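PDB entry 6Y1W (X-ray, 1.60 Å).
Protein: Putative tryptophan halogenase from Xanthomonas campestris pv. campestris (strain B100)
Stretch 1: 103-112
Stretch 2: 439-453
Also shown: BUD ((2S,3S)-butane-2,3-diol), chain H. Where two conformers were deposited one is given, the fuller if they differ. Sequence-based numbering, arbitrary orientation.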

ATOM      1  N   HIS A 103      -2.100  32.283  -0.633  1.00 15.73           N
ATOM      2  CA  HIS A 103      -3.095  31.263  -0.950  1.00 15.97           C
ATOM      3  C   HIS A 103      -2.492  30.190  -1.839  1.00 17.11           C
ATOM      4  O   HIS A 103      -1.474  30.395  -2.490  1.00 17.64           O
ATOM      5  CB  HIS A 103      -4.294  31.906  -1.667  1.00 16.40           C
ATOM      6  CG  HIS A 103      -4.751  33.165  -1.022  1.00 18.53           C
ATOM      7  ND1 HIS A 103      -4.990  33.256   0.336  1.00 15.80           N
ATOM      8  CD2 HIS A 103      -4.945  34.407  -1.525  1.00 21.57           C
ATOM      9  CE1 HIS A 103      -5.383  34.484   0.629  1.00 17.84           C
ATOM     10  NE2 HIS A 103      -5.351  35.204  -0.481  1.00 23.97           N
ATOM     11  N   TYR A 104      -3.135  29.027  -1.867  1.00 14.39           N
ATOM     12  CA  TYR A 104      -2.750  27.978  -2.812  1.00 11.77           C
ATOM     13  C   TYR A 104      -3.945  27.049  -2.968  1.00 11.18           C
ATOM     14  O   TYR A 104      -4.945  27.182  -2.260  1.00 15.25           O
ATOM     15  CB  TYR A 104      -1.494  27.185  -2.329  1.00 15.19           C
ATOM     16  CG  TYR A 104      -1.797  26.259  -1.144  1.00 13.96           C
ATOM     17  CD1 TYR A 104      -1.878  26.746   0.172  1.00 14.38           C
ATOM     18  CD2 TYR A 104      -2.039  24.912  -1.347  1.00 13.13           C
ATOM     19  CE1 TYR A 104      -2.185  25.922   1.229  1.00 14.00           C
ATOM     20  CE2 TYR A 104      -2.361  24.086  -0.300  1.00 13.29           C
ATOM     21  CZ  TYR A 104      -2.430  24.580   0.987  1.00 16.25           C
ATOM     22  OH  TYR A 104      -2.759  23.746   2.053  1.00 14.91           O
ATOM     23  N   ILE A 105      -3.823  26.099  -3.898  1.00 11.78           N
ATOM     24  CA  ILE A 105      -4.868  25.093  -4.132  1.00 13.75           C
ATOM     25  C   ILE A 105      -4.296  23.704  -3.881  1.00 13.29           C
ATOM     26  O   ILE A 105      -3.195  23.372  -4.355  1.00 15.65           O
ATOM     27  CB  ILE A 105      -5.431  25.187  -5.570  1.00 12.90           C
ATOM     28  CG1 ILE A 105      -6.157  26.526  -5.750  1.00 15.82           C
ATOM     29  CG2 ILE A 105      -6.403  24.025  -5.883  1.00 14.27           C
ATOM     30  CD1 ILE A 105      -6.395  26.837  -7.251  1.00 18.09           C
ATOM     31  N   HIS A 106      -5.075  22.883  -3.159  1.00 12.70           N
ATOM     32  CA  HIS A 106      -4.816  21.461  -2.994  1.00 13.47           C
ATOM     33  C   HIS A 106      -5.805  20.756  -3.909  1.00 12.24           C
ATOM     34  O   HIS A 106      -6.990  20.655  -3.579  1.00 15.89           O
ATOM     35  CB  HIS A 106      -5.025  21.038  -1.546  1.00 14.45           C
ATOM     36  CG  HIS A 106      -4.872  19.568  -1.323  1.00 13.73           C
ATOM     37  ND1 HIS A 106      -5.310  18.947  -0.173  1.00 13.51           N
ATOM     38  CD2 HIS A 106      -4.366  18.597  -2.119  1.00 14.23           C
ATOM     39  CE1 HIS A 106      -5.063  17.649  -0.263  1.00 15.73           C
ATOM     40  NE2 HIS A 106      -4.507  17.408  -1.436  1.00 13.59           N
ATOM     41  N   SER A 107      -5.313  20.235  -5.026  1.00 11.92           N
ATOM     42  CA  SER A 107      -6.203  19.641  -6.021  1.00 13.40           C
ATOM     43  C   SER A 107      -6.073  18.132  -5.992  1.00 14.53           C
ATOM     44  O   SER A 107      -5.142  17.573  -5.409  1.00 14.20           O
ATOM     45  CB  SER A 107      -5.886  20.163  -7.432  1.00 14.83           C
ATOM     46  OG  SER A 107      -4.668  19.610  -7.919  1.00 15.88           O
ATOM     47  N   PHE A 108      -7.015  17.470  -6.662  1.00 13.45           N
ATOM     48  CA  PHE A 108      -6.835  16.072  -7.009  1.00 13.79           C
ATOM     49  C   PHE A 108      -5.827  15.957  -8.143  1.00 15.82           C
ATOM     50  O   PHE A 108      -5.241  16.947  -8.597  1.00 17.73           O
ATOM     51  CB  PHE A 108      -8.181  15.445  -7.390  1.00 14.63           C
ATOM     52  CG  PHE A 108      -9.247  15.620  -6.336  1.00 14.51           C
ATOM     53  CD1 PHE A 108      -8.958  15.384  -4.993  1.00 14.90           C
ATOM     54  CD2 PHE A 108     -10.529  16.029  -6.695  1.00 13.33           C
ATOM     55  CE1 PHE A 108      -9.950  15.548  -4.017  1.00 14.57           C
ATOM     56  CE2 PHE A 108     -11.514  16.214  -5.724  1.00 15.69           C
ATOM     57  CZ  PHE A 108     -11.240  15.961  -4.404  1.00 14.37           C
ATOM     58  N   GLY A 109      -5.572  14.740  -8.594  1.00 18.04           N
ATOM     59  CA  GLY A 109      -4.657  14.565  -9.715  1.00 18.10           C
ATOM     60  C   GLY A 109      -3.194  14.502  -9.298  1.00 18.35           C
ATOM     61  O   GLY A 109      -2.859  14.172  -8.168  1.00 19.65           O
ATOM     62  N   HIS A 110      -2.313  14.804 -10.253  1.00 18.11           N
ATOM     63  CA  HIS A 110      -0.878  14.702 -10.023  1.00 16.84           C
ATOM     64  C   HIS A 110      -0.243  15.893 -10.709  1.00 16.83           C
ATOM     65  O   HIS A 110      -0.696  16.319 -11.772  1.00 28.38           O
ATOM     66  CB  HIS A 110      -0.281  13.402 -10.580  1.00 23.41           C
ATOM     67  CG  HIS A 110       1.107  13.108 -10.079  1.00 37.58           C
ATOM     68  ND1 HIS A 110       1.359  12.618  -8.809  1.00 38.72           N
ATOM     69  CD2 HIS A 110       2.320  13.261 -10.670  1.00 44.20           C
ATOM     70  CE1 HIS A 110       2.663  12.476  -8.641  1.00 34.98           C
ATOM     71  NE2 HIS A 110       3.269  12.858  -9.757  1.00 44.36           N
ATOM     72  N   THR A 111       0.767  16.447 -10.096  1.00 17.46           N
ATOM     73  CA  THR A 111       1.414  17.615 -10.691  1.00 14.46           C
ATOM     74  C   THR A 111       2.593  17.132 -11.512  1.00 17.89           C
ATOM     75  O   THR A 111       3.463  16.438 -10.984  1.00 18.73           O
ATOM     76  CB  THR A 111       1.875  18.573  -9.603  1.00 15.21           C
ATOM     77  OG1 THR A 111       0.733  18.917  -8.818  1.00 18.76           O
ATOM     78  CG2 THR A 111       2.465  19.888 -10.260  1.00 15.49           C
ATOM     79  N   GLY A 112       2.625  17.495 -12.798  1.00 15.35           N
ATOM     80  CA  GLY A 112       3.796  17.202 -13.622  1.00 19.20           C
ATOM     81  C   GLY A 112       3.930  15.720 -13.933  1.00 21.24           C
ATOM     82  O   GLY A 112       2.960  14.957 -13.936  1.00 21.38           O
ATOM     83  N   LEU A 439      -4.893   7.580   2.916  1.00 17.68           N
ATOM     84  CA  LEU A 439      -5.720   8.334   1.982  1.00 15.92           C
ATOM     85  C   LEU A 439      -4.881   9.283   1.128  1.00 15.83           C
ATOM     86  O   LEU A 439      -5.080   9.366  -0.083  1.00 15.52           O
ATOM     87  CB  LEU A 439      -6.794   9.105   2.751  1.00 13.26           C
ATOM     88  CG  LEU A 439      -7.551  10.137   1.918  1.00 12.96           C
ATOM     89  CD1 LEU A 439      -8.335   9.487   0.764  1.00 16.20           C
ATOM     90  CD2 LEU A 439      -8.501  10.904   2.826  1.00 15.59           C
ATOM     91  N   PHE A 440      -4.009  10.076   1.748  1.00 16.86           N
ATOM     92  CA  PHE A 440      -3.431  11.206   1.034  1.00 15.78           C
ATOM     93  C   PHE A 440      -2.242  10.745   0.188  1.00 15.14           C
ATOM     94  O   PHE A 440      -1.294  10.138   0.699  1.00 22.02           O
ATOM     95  CB  PHE A 440      -3.073  12.314   2.024  1.00 14.42           C
ATOM     96  CG  PHE A 440      -4.311  12.961   2.614  1.00 13.13           C
ATOM     97  CD1 PHE A 440      -5.098  13.781   1.820  1.00 15.45           C
ATOM     98  CD2 PHE A 440      -4.711  12.709   3.926  1.00 16.46           C
ATOM     99  CE1 PHE A 440      -6.236  14.347   2.323  1.00 16.08           C
ATOM    100  CE2 PHE A 440      -5.856  13.268   4.442  1.00 17.16           C
ATOM    101  CZ  PHE A 440      -6.625  14.099   3.645  1.00 16.36           C
ATOM    102  N   ALA A 441      -2.329  11.010  -1.106  1.00 19.24           N
ATOM    103  CA  ALA A 441      -1.314  10.636  -2.063  1.00 22.22           C
ATOM    104  C   ALA A 441      -0.084  11.544  -1.935  1.00 20.52           C
ATOM    105  O   ALA A 441      -0.099  12.581  -1.273  1.00 16.63           O
ATOM    106  CB  ALA A 441      -1.882  10.730  -3.478  1.00 29.22           C
ATOM    107  N   GLU A 442       1.009  11.111  -2.562  1.00 18.79           N
ATOM    108  CA  GLU A 442       2.199  11.959  -2.607  0.55 17.15           C
ATOM    109  C   GLU A 442       1.880  13.366  -3.105  1.00 19.79           C
ATOM    110  O   GLU A 442       2.378  14.345  -2.538  1.00 18.06           O
ATOM    111  CB  GLU A 442       3.278  11.292  -3.468  0.55 20.40           C
ATOM    112  CG  GLU A 442       3.875  10.075  -2.770  0.55 22.27           C
ATOM    113  CD  GLU A 442       4.943   9.372  -3.587  0.55 21.69           C
ATOM    114  OE1 GLU A 442       5.270   9.847  -4.682  0.55 27.60           O
ATOM    115  OE2 GLU A 442       5.456   8.329  -3.121  0.55 26.25           O
ATOM    116  N   ASN A 443       1.039  13.498  -4.146  1.00 17.52           N
ATOM    117  CA  ASN A 443       0.693  14.822  -4.669  1.00 18.09           C
ATOM    118  C   ASN A 443       0.121  15.726  -3.575  1.00 16.22           C
ATOM    119  O   ASN A 443       0.349  16.953  -3.581  1.00 16.40           O
ATOM    120  CB  ASN A 443      -0.335  14.695  -5.810  1.00 19.77           C
ATOM    121  CG  ASN A 443      -0.708  16.060  -6.414  1.00 20.90           C
ATOM    122  OD1 ASN A 443       0.107  16.672  -7.061  1.00 24.05           O
ATOM    123  ND2 ASN A 443      -1.930  16.511  -6.195  1.00 26.38           N
ATOM    124  N   SER A 444      -0.684  15.147  -2.682  1.00 15.11           N
ATOM    125  CA  SER A 444      -1.337  15.924  -1.627  1.00 14.50           C
ATOM    126  C   SER A 444      -0.317  16.439  -0.626  1.00 15.23           C
ATOM    127  O   SER A 444      -0.325  17.630  -0.282  1.00 15.53           O
ATOM    128  CB  SER A 444      -2.369  15.060  -0.900  1.00 16.98           C
ATOM    129  OG  SER A 444      -3.516  14.884  -1.722  1.00 16.71           O
ATOM    130  N   TRP A 445       0.568  15.547  -0.145  1.00 14.52           N
ATOM    131  CA  TRP A 445       1.640  15.965   0.767  1.00 14.45           C
ATOM    132  C   TRP A 445       2.480  17.083   0.139  1.00 16.29           C
ATOM    133  O   TRP A 445       2.827  18.072   0.814  1.00 16.24           O
ATOM    134  CB  TRP A 445       2.555  14.769   1.103  1.00 16.37           C
ATOM    135  CG  TRP A 445       1.970  13.802   2.067  1.00 14.74           C
ATOM    136  CD1 TRP A 445       1.453  12.563   1.770  1.00 19.95           C
ATOM    137  CD2 TRP A 445       1.857  13.951   3.494  1.00 14.27           C
ATOM    138  NE1 TRP A 445       1.025  11.948   2.912  1.00 21.04           N
ATOM    139  CE2 TRP A 445       1.241  12.776   3.985  1.00 21.17           C
ATOM    140  CE3 TRP A 445       2.208  14.965   4.394  1.00 16.77           C
ATOM    141  CZ2 TRP A 445       0.976  12.576   5.349  1.00 20.74           C
ATOM    142  CZ3 TRP A 445       1.933  14.777   5.753  1.00 17.54           C
ATOM    143  CH2 TRP A 445       1.325  13.585   6.218  1.00 19.69           C
ATOM    144  N   ILE A 446       2.817  16.940  -1.152  1.00 15.78           N
ATOM    145  CA  ILE A 446       3.653  17.939  -1.819  1.00 16.27           C
ATOM    146  C   ILE A 446       2.905  19.256  -1.956  1.00 18.35           C
ATOM    147  O   ILE A 446       3.412  20.310  -1.576  1.00 15.81           O
ATOM    148  CB  ILE A 446       4.117  17.447  -3.204  1.00 14.48           C
ATOM    149  CG1 ILE A 446       4.918  16.154  -3.099  1.00 16.43           C
ATOM    150  CG2 ILE A 446       4.892  18.548  -3.950  1.00 18.02           C
ATOM    151  CD1 ILE A 446       5.054  15.459  -4.454  1.00 18.81           C
ATOM    152  N   GLN A 447       1.678  19.220  -2.484  1.00 14.05           N
ATOM    153  CA  GLN A 447       0.964  20.483  -2.689  1.00 13.64           C
ATOM    154  C   GLN A 447       0.740  21.216  -1.369  1.00 14.48           C
ATOM    155  O   GLN A 447       0.885  22.447  -1.295  1.00 16.61           O
ATOM    156  CB  GLN A 447      -0.371  20.254  -3.397  1.00 14.72           C
ATOM    157  CG  GLN A 447      -0.256  19.861  -4.876  1.00 14.19           C
ATOM    158  CD  GLN A 447      -1.645  19.897  -5.531  1.00 19.21           C
ATOM    159  OE1 GLN A 447      -2.626  19.998  -4.851  1.00 17.89           O
ATOM    160  NE2 GLN A 447      -1.696  19.810  -6.853  1.00 20.27           N
ATOM    161  N   VAL A 448       0.353  20.493  -0.319  1.00 13.44           N
ATOM    162  CA  VAL A 448       0.064  21.179   0.934  1.00 13.19           C
ATOM    163  C   VAL A 448       1.349  21.653   1.615  1.00 14.51           C
ATOM    164  O   VAL A 448       1.390  22.769   2.154  1.00 16.45           O
ATOM    165  CB  VAL A 448      -0.773  20.265   1.838  1.00 12.55           C
ATOM    166  CG1 VAL A 448      -0.925  20.858   3.200  1.00 13.55           C
ATOM    167  CG2 VAL A 448      -2.160  20.106   1.160  1.00 14.38           C
ATOM    168  N   MET A 449       2.405  20.827   1.639  1.00 14.93           N
ATOM    169  CA  MET A 449       3.620  21.316   2.307  1.00 16.19           C
ATOM    170  C   MET A 449       4.265  22.464   1.532  1.00 17.90           C
ATOM    171  O   MET A 449       4.666  23.468   2.141  1.00 15.43           O
ATOM    172  CB  MET A 449       4.614  20.185   2.556  1.00 16.83           C
ATOM    173  CG  MET A 449       4.070  19.295   3.659  1.00 15.84           C
ATOM    174  SD  MET A 449       5.315  18.131   4.309  1.00 17.45           S
ATOM    175  CE  MET A 449       5.363  16.938   2.985  1.00 16.47           C
ATOM    176  N   LEU A 450       4.339  22.381   0.193  1.00 14.94           N
ATOM    177  CA  LEU A 450       4.872  23.528  -0.544  1.00 14.70           C
ATOM    178  C   LEU A 450       3.958  24.735  -0.376  1.00 16.70           C
ATOM    179  O   LEU A 450       4.434  25.876  -0.184  1.00 17.45           O
ATOM    180  CB  LEU A 450       4.987  23.195  -2.030  1.00 21.67           C
ATOM    181  CG  LEU A 450       6.191  22.437  -2.540  1.00 25.35           C
ATOM    182  CD1 LEU A 450       5.996  22.190  -4.047  1.00 23.22           C
ATOM    183  CD2 LEU A 450       7.460  23.256  -2.269  1.00 20.61           C
ATOM    184  N   GLY A 451       2.642  24.507  -0.479  1.00 14.19           N
ATOM    185  CA  GLY A 451       1.693  25.611  -0.389  1.00 15.13           C
ATOM    186  C   GLY A 451       1.711  26.340   0.936  1.00 16.60           C
ATOM    187  O   GLY A 451       1.464  27.554   0.990  1.00 16.58           O
ATOM    188  N   GLN A 452       1.972  25.620   2.027  1.00 15.11           N
ATOM    189  CA  GLN A 452       2.005  26.196   3.354  1.00 11.80           C
ATOM    190  C   GLN A 452       3.424  26.534   3.808  1.00 14.52           C
ATOM    191  O   GLN A 452       3.630  26.846   4.983  1.00 18.96           O
ATOM    192  CB  GLN A 452       1.286  25.291   4.341  1.00 18.94           C
ATOM    193  CG  GLN A 452      -0.183  25.133   3.869  1.00 15.56           C
ATOM    194  CD  GLN A 452      -1.225  24.870   4.931  1.00 13.71           C
ATOM    195  OE1 GLN A 452      -2.359  24.545   4.575  1.00 15.30           O
ATOM    196  NE2 GLN A 452      -0.896  25.073   6.211  1.00 13.91           N
ATOM    197  N   GLY A 453       4.385  26.549   2.891  1.00 12.89           N
ATOM    198  CA  GLY A 453       5.648  27.231   3.142  1.00 18.03           C
ATOM    199  C   GLY A 453       6.781  26.391   3.660  1.00 23.18           C
ATOM    200  O   GLY A 453       7.755  26.953   4.187  1.00 21.50           O
TER
HETATM  201  C1  BUD H 606      -8.484  12.825  -1.633  0.92 20.64           C
HETATM  202  O1  BUD H 606      -6.867  14.487  -1.120  0.92 21.01           O
HETATM  203  C2  BUD H 606      -7.035  13.093  -1.224  0.92 26.31           C
HETATM  204  O2  BUD H 606      -4.717  12.657  -1.922  0.92 23.44           O
HETATM  205  C3  BUD H 606      -6.083  12.525  -2.283  0.92 24.67           C
HETATM  206  C4  BUD H 606      -6.404  11.039  -2.487  0.92 25.63           C
HETATM  207  O   HOH W   1      -3.726  15.147  -4.638  1.00 32.01           O
HETATM  208  O   HOH W   2       0.440  11.411  -6.068  1.00 23.10           O

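This is a mainly polar contact in which an edge of helix 442-451 lies antiparallel to strand 103-107 and the loop after it, its amide and hydroxyl side chains reading both backbone and side-chain groups. The two axes run at 174° and approach to 8.0 Å, and 643 Å² is buried in total. The register confirms the opposed directions: CA of Tyr-104 lies 5.6 Å from CA of Gly-451, CA of His-106 lies 5.9 Å from CA of Gln-447, and CA of His-110 lies 5.6 Å from CA of Asn-443. These helix positions are four residues apart, so all three fall on one side of the helix. Asn-443 and Gln-447 are buried, so their amides need partners within the protein or water, and the contact supplies them.

Gln-447 is the central clamp. Its CB points toward the strand, and its amide uses both ends: OE1 accepts from Ser-107 N at 2.7 Å (158°), while NE2 donates to Ser-107 OG at 3.2 Å (166°) and to Thr-111 OG1 at 3.2 Å (161°). A primary amide suits this place because it offers an acceptor and two donor hydrogens. The Ser-107 hydroxyl, chi1 p, donates a hydrogen bond to Phe-108 O (OG to O, 2.8 Å), which leaves OG free to accept.

One turn earlier, Asn-443 OD1 accepts from Thr-111 OG1 at 2.9 Å and, weakly, from Thr-111 N at 3.1 Å (123°). Thr-111 OG1 thus donates to one helix amide and accepts from the other. Asn-443 ND2 donates to water 1 at 2.7 Å; that water donates to Ser-107 O at 2.9 Å and also bonds Ser-444 OG at 2.9 Å. Water 2 joins the stretches again, lying 2.9 Å from Asn-443 N and 3.1 Å from His-110 ND1.

His-106 starts sideways, but its t chi1 (176°) carries the imidazole to the helix, where NE2 and Ser-444 OG share a 2.7 Å hydrogen bond. Val-448 CG2 covers one ring face, 3.9 Å from the centroid and 23° off the normal. The diol extends this polar cluster: its O2 lies 2.5 Å from Ser-444 OG and 3.0 Å from Ala-441 N, hydrogen-bonded to both.

At the helix C-terminus, Tyr-104 lays its ring against Gly-451, whose CA sits 3.8 Å from the centroid and 19° off the normal. Glycine fits here because an ideal CB would come within 2.4 Å of Tyr-104 CD2, a clash. Beyond the ring, Tyr-104 OH donates to Gln-452 OE1 at 2.7 Å. The ring atom Tyr-104 CE2 packs 4.2 Å from Val-448 CG2.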